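Local coordinates for protein hemoglobin subunit alpha (Mustelus griseus, PDB 1GCV) that carries oxygen from the gills to the peripheral tissues, binding it at a haem in a tetramer of two alpha and two beta chains, at residues A26-R31 and I106-T111. Residues are numbered along the deposited sequence; the frame is centred on the assembly and turned at random.
Sequences AECLAR and IVTLAT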
loop_
_atom_site.group_PDB
_atom_site.type_symbol
_atom_site.label_atom_id
_atom_site.label_comp_id
_atom_site.label_asym_id
_atom_site.label_seq_id
_atom_site.Cartn_x
_atom_site.Cartn_y
_atom_site.Cartn_z
ATOM N N ALA A 26 -17.256 -14.843 7.978
ATOM C CA ALA A 26 -16.483 -15.112 9.186
ATOM C C ALA A 26 -15.086 -15.585 8.792
ATOM O O ALA A 26 -14.092 -15.185 9.394
ATOM C CB ALA A 26 -17.177 -16.174 10.027
ATOM N N GLU A 27 -15.010 -16.440 7.779
ATOM C CA GLU A 27 -13.724 -16.938 7.328
ATOM C C GLU A 27 -12.880 -15.808 6.735
ATOM O O GLU A 27 -11.670 -15.753 6.943
ATOM C CB GLU A 27 -13.919 -18.054 6.296
ATOM C CG GLU A 27 -12.610 -18.642 5.795
ATOM C CD GLU A 27 -12.809 -19.814 4.860
ATOM O OE1 GLU A 27 -13.855 -20.487 4.965
ATOM O OE2 GLU A 27 -11.916 -20.060 4.021
ATOM N N CYS A 28 -13.517 -14.906 5.997
ATOM C CA CYS A 28 -12.811 -13.778 5.387
ATOM C C CYS A 28 -12.157 -12.907 6.451
ATOM O O CYS A 28 -10.998 -12.514 6.322
ATOM C CB CYS A 28 -13.780 -12.914 4.571
ATOM S SG CYS A 28 -14.451 -13.733 3.122
ATOM N N LEU A 29 -12.912 -12.599 7.496
ATOM C CA LEU A 29 -12.414 -11.769 8.580
ATOM C C LEU A 29 -11.300 -12.461 9.377
ATOM O O LEU A 29 -10.352 -11.816 9.805
ATOM C CB LEU A 29 -13.572 -11.376 9.503
ATOM C CG LEU A 29 -14.613 -10.450 8.871
ATOM C CD1 LEU A 29 -15.827 -10.351 9.776
ATOM C CD2 LEU A 29 -13.996 -9.080 8.648
ATOM N N ALA A 30 -11.411 -13.774 9.569
ATOM C CA ALA A 30 -10.395 -14.524 10.312
ATOM C C ALA A 30 -9.050 -14.504 9.589
ATOM O O ALA A 30 -7.996 -14.460 10.224
ATOM C CB ALA A 30 -10.854 -15.976 10.529
ATOM N N ARG A 31 -9.084 -14.551 8.261
ATOM C CA ARG A 31 -7.852 -14.517 7.489
ATOM C C ARG A 31 -7.238 -13.136 7.625
ATOM O O ARG A 31 -6.021 -12.999 7.747
ATOM C CB ARG A 31 -8.135 -14.825 6.021
ATOM C CG ARG A 31 -8.718 -16.196 5.821
ATOM C CD ARG A 31 -8.629 -16.658 4.391
ATOM N NE ARG A 31 -9.255 -17.968 4.269
ATOM C CZ ARG A 31 -8.602 -19.115 4.393
ATOM N NH1 ARG A 31 -7.299 -19.113 4.639
ATOM N NH2 ARG A 31 -9.260 -20.261 4.306
ATOM N N ILE A 106 -10.815 -13.034 -1.584
ATOM C CA ILE A 106 -10.337 -13.781 -2.744
ATOM C C ILE A 106 -9.801 -15.141 -2.290
ATOM O O ILE A 106 -10.132 -16.163 -2.878
ATOM C CB ILE A 106 -9.210 -13.019 -3.505
ATOM C CG1 ILE A 106 -9.768 -11.759 -4.176
ATOM C CG2 ILE A 106 -8.576 -13.930 -4.556
ATOM C CD1 ILE A 106 -10.844 -12.028 -5.200
ATOM N N VAL A 107 -8.982 -15.156 -1.242
ATOM C CA VAL A 107 -8.431 -16.413 -0.747
ATOM C C VAL A 107 -9.551 -17.319 -0.233
ATOM O O VAL A 107 -9.518 -18.539 -0.438
ATOM C CB VAL A 107 -7.396 -16.177 0.381
ATOM C CG1 VAL A 107 -6.977 -17.510 1.001
ATOM C CG2 VAL A 107 -6.173 -15.456 -0.184
ATOM N N THR A 108 -10.547 -16.728 0.420
ATOM C CA THR A 108 -11.668 -17.507 0.935
ATOM C C THR A 108 -12.443 -18.158 -0.206
ATOM O O THR A 108 -12.838 -19.310 -0.099
ATOM C CB THR A 108 -12.632 -16.631 1.761
ATOM O OG1 THR A 108 -11.969 -16.199 2.956
ATOM C CG2 THR A 108 -13.890 -17.410 2.132
ATOM N N LEU A 109 -12.656 -17.430 -1.298
ATOM C CA LEU A 109 -13.383 -17.977 -2.443
ATOM C C LEU A 109 -12.612 -19.130 -3.094
ATOM O O LEU A 109 -13.211 -20.103 -3.544
ATOM C CB LEU A 109 -13.643 -16.883 -3.492
ATOM C CG LEU A 109 -14.746 -15.856 -3.216
ATOM C CD1 LEU A 109 -14.773 -14.826 -4.331
ATOM C CD2 LEU A 109 -16.078 -16.558 -3.107
ATOM N N ALA A 110 -11.285 -19.022 -3.142
ATOM C CA ALA A 110 -10.445 -20.061 -3.739
ATOM C C ALA A 110 -10.509 -21.388 -2.990
ATOM O O ALA A 110 -10.427 -22.446 -3.605
ATOM C CB ALA A 110 -9.000 -19.587 -3.820
ATOM N N THR A 111 -10.654 -21.339 -1.668
ATOM C CA THR A 111 -10.718 -22.564 -0.865
ATOM C C THR A 111 -12.090 -23.231 -0.906
ATOM O O THR A 111 -12.240 -24.381 -0.489
ATOM C CB THR A 111 -10.362 -22.306 0.626
ATOM O OG1 THR A 111 -11.437 -21.606 1.261
ATOM C CG2 THR A 111 -9.088 -21.491 0.748
#
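Thr108 of segment 106-111 packs against Glu27, Cys28 and Arg31 of segment 26-31, where helices B and G of the globin fold cross; the axes of the two segments come within 9.2 Å, with 126° between their N-to-C directions. Cys28 and Thr108 mark the closest backbone approach, and the buried crossing lies on the side of the haem pocket where His58 stands.

Van der Waals packing comes first. The methyl CG2 of Thr108 rests 3.8 Å from CD of Glu27, the two side chains running past each other in opposite directions, while SG of Cys28 comes within 3.7 Å of Thr108 CB. Thr108 OG1 bonds the carbonyl of Cys104 and also lies 3.5 Å from Arg31 NE, near the guanidinium plane. Further along, CG1 of Val107 lies over one face of the Arg31 guanidinium, 3.9 Å from Arg31 CD.

The salt bridge belongs to one helix: Arg31 NH2 meets Glu27 OE2 at 2.7 Å, nearly straight at 172°, in the guanidinium plane and on the anti side of the carboxylate but tilted well out of its plane. Glu27 OE2 also lies 3.2 Å from Thr111 OG1. Glu27 reaches this position with CG anti to its backbone N (chi1 -179°) and an extended chain, and its other oxygen, OE1, bonds to His112, tying the B helix to the end of the G helix. Arg31 also crosses the subunit boundary, NH2 bonding to the carbonyl of Phe112 and NH1 to OE1 of Gln117, both of a neighbouring subunit. An alanine in place of Arg31 would probably leave the Glu27 carboxylate without its cationic mate, open a gap beside Val107 and cost both intersubunit bonds. At the far end, Arg31 and Thr111 meet tip to tip, CG2 of Thr111 lying 3.8 Å from NH2 of Arg31.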